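Local coordinates for antifreeze protein type II (Clupea harengus, PDB 2PY2), which probably binds to ice crystals in a calcium-dependent manner and restrains their growth, using a C-type lectin fold, at residues S62-T67 with K110-T115. Sequence-based numbering, arbitrary orientation.
With CA (calcium ion), chain G.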
loop_
_atom_site.group_PDB
_atom_site.type_symbol
_atom_site.label_atom_id
_atom_site.label_comp_id
_atom_site.label_asym_id
_atom_site.label_seq_id
_atom_site.Cartn_x
_atom_site.Cartn_y
_atom_site.Cartn_z
ATOM N N SER A 62 5.815 -4.225 1.451
ATOM C CA SER A 62 4.950 -3.424 2.307
ATOM C C SER A 62 3.466 -3.453 1.923
ATOM O O SER A 62 3.119 -3.582 0.757
ATOM C CB SER A 62 5.417 -1.966 2.262
ATOM O OG SER A 62 6.778 -1.827 2.648
ATOM N N TRP A 63 2.604 -3.334 2.927
ATOM C CA TRP A 63 1.162 -3.281 2.695
ATOM C C TRP A 63 0.791 -1.903 2.150
ATOM O O TRP A 63 1.356 -0.892 2.578
ATOM C CB TRP A 63 0.399 -3.424 4.016
ATOM C CG TRP A 63 0.318 -4.782 4.579
ATOM C CD1 TRP A 63 0.637 -5.162 5.849
ATOM C CD2 TRP A 63 -0.192 -5.940 3.926
ATOM N NE1 TRP A 63 0.359 -6.490 6.026
ATOM C CE2 TRP A 63 -0.157 -6.994 4.862
ATOM C CE3 TRP A 63 -0.681 -6.192 2.638
ATOM C CZ2 TRP A 63 -0.595 -8.283 4.555
ATOM C CZ3 TRP A 63 -1.116 -7.477 2.332
ATOM C CH2 TRP A 63 -1.070 -8.503 3.289
ATOM N N ILE A 64 -0.145 -1.870 1.206
ATOM C CA ILE A 64 -0.687 -0.621 0.719
ATOM C C ILE A 64 -2.206 -0.771 0.895
ATOM O O ILE A 64 -2.689 -1.863 1.190
ATOM C CB ILE A 64 -0.269 -0.264 -0.738
ATOM C CG1 ILE A 64 -0.498 -1.417 -1.700
ATOM C CG2 ILE A 64 1.188 0.195 -0.731
ATOM C CD1 ILE A 64 -0.166 -1.021 -3.147
ATOM N N GLY A 65 -2.950 0.312 0.721
ATOM C CA GLY A 65 -4.378 0.271 1.004
ATOM C C GLY A 65 -5.410 -0.268 0.046
ATOM O O GLY A 65 -6.548 0.206 0.065
ATOM N N GLY A 66 -5.049 -1.259 -0.761
ATOM C CA GLY A 66 -6.010 -1.791 -1.711
ATOM C C GLY A 66 -6.402 -3.224 -1.441
ATOM O O GLY A 66 -5.596 -4.010 -0.952
ATOM N N THR A 67 -7.658 -3.562 -1.729
ATOM C CA THR A 67 -8.136 -4.926 -1.535
ATOM C C THR A 67 -9.365 -5.193 -2.397
ATOM O O THR A 67 -10.026 -4.258 -2.843
ATOM C CB THR A 67 -8.546 -5.222 -0.054
ATOM O OG1 THR A 67 -9.940 -4.946 0.118
ATOM C CG2 THR A 67 -7.753 -4.368 0.937
ATOM N N LYS A 110 9.864 -6.601 -7.464
ATOM C CA LYS A 110 9.376 -5.514 -6.614
ATOM C C LYS A 110 8.043 -4.951 -7.123
ATOM O O LYS A 110 7.873 -3.740 -7.256
ATOM C CB LYS A 110 10.423 -4.394 -6.532
ATOM C CG LYS A 110 11.780 -4.836 -5.992
ATOM C CD LYS A 110 11.672 -5.402 -4.581
ATOM C CE LYS A 110 13.047 -5.714 -3.989
ATOM N NZ LYS A 110 12.939 -6.141 -2.566
ATOM N N CYS A 111 7.096 -5.848 -7.378
ATOM C CA CYS A 111 5.775 -5.489 -7.891
ATOM C C CYS A 111 4.664 -5.819 -6.885
ATOM O O CYS A 111 4.942 -6.195 -5.741
ATOM C CB CYS A 111 5.533 -6.239 -9.199
ATOM S SG CYS A 111 6.349 -7.865 -9.180
ATOM N N TRP A 112 3.413 -5.694 -7.319
ATOM C CA TRP A 112 2.270 -5.970 -6.441
ATOM C C TRP A 112 1.802 -7.412 -6.505
ATOM O O TRP A 112 1.823 -8.056 -7.556
ATOM C CB TRP A 112 1.075 -5.087 -6.786
ATOM C CG TRP A 112 1.272 -3.605 -6.665
ATOM C CD1 TRP A 112 2.420 -2.937 -6.361
ATOM C CD2 TRP A 112 0.282 -2.610 -6.923
ATOM N NE1 TRP A 112 2.207 -1.581 -6.420
ATOM C CE2 TRP A 112 0.900 -1.353 -6.766
ATOM C CE3 TRP A 112 -1.072 -2.660 -7.277
ATOM C CZ2 TRP A 112 0.209 -0.150 -6.954
ATOM C CZ3 TRP A 112 -1.758 -1.462 -7.464
ATOM C CH2 TRP A 112 -1.114 -0.226 -7.302
ATOM N N ASN A 113 1.334 -7.899 -5.364
ATOM C CA ASN A 113 0.855 -9.258 -5.251
ATOM C C ASN A 113 -0.312 -9.236 -4.256
ATOM O O ASN A 113 -0.182 -8.621 -3.198
ATOM C CB ASN A 113 2.003 -10.106 -4.713
ATOM C CG ASN A 113 1.706 -11.569 -4.720
ATOM O OD1 ASN A 113 0.692 -12.007 -4.184
ATOM N ND2 ASN A 113 2.601 -12.349 -5.319
ATOM N N ASP A 114 -1.458 -9.842 -4.582
ATOM C CA ASP A 114 -2.520 -9.853 -3.574
ATOM C C ASP A 114 -2.153 -10.982 -2.608
ATOM O O ASP A 114 -1.782 -12.072 -3.020
ATOM C CB ASP A 114 -3.947 -9.972 -4.188
ATOM C CG ASP A 114 -4.111 -11.095 -5.216
ATOM O OD1 ASP A 114 -3.130 -11.619 -5.756
ATOM O OD2 ASP A 114 -5.275 -11.434 -5.516
ATOM N N THR A 115 -2.192 -10.709 -1.310
ATOM C CA THR A 115 -1.761 -11.717 -0.350
ATOM C C THR A 115 -2.677 -11.798 0.862
ATOM O O THR A 115 -3.457 -10.888 1.117
ATOM C CB THR A 115 -0.257 -11.465 0.073
ATOM O OG1 THR A 115 -0.161 -11.026 1.431
ATOM C CG2 THR A 115 0.382 -10.431 -0.833
HETATM CA CA CA G . -1.594 -13.404 -5.056
HETATM O O HOH W 1 0.598 -14.679 -4.310
#
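The hydroxyl OG1 of Thr115, which also makes a hydrogen bond close by in the chain, comes up to the six-membered ring of Trp63, 3.3 Å from CH2. The approach is oblique, and Trp63 NE1 has its hydrogen bond elsewhere, so the pair counts as a van der Waals contact. In the second pair, the methyl CD1 of Ile64 is set over one face of the Trp112 indole. It lies 4.0 Å from the centroid of the six-membered ring and 19° off the normal, which meets the geometry of a CH-pi contact. The closest atoms are Ile64 CD1 and Trp112 CE2, 3.8 Å apart. CG1 of Ile64 sits between the backbone N and the carbonyl carbon (chi1 50°), and an extended chi2 of 176° then carries CD1 out to the indole. The two backbones do not pair: Ile64 CA and Trp112 CA are 9.4 Å apart, consistent with strand 101-106 lying between them, since it pairs antiparallel with both 62-64 and 111-115. Trp63-Ile64-Gly65 matches the start of the WIGL motif of C-type lectins, with Gly66 in the place of its leucine, and Trp112-Asn113-Asp114 is their WND motif. Asp114 binds the calcium ion through O (2.4 Å) and OD1 (2.5 Å). Asn113 OD1 is longer, 2.8 Å from the ion. Gln92, Asp94 and Glu99 also bind the metal, as does a water. Asp114 OD2 is hydrogen-bonded to Thr95 N, which probably limits rotation of the carboxylate whose OD1 binds the metal.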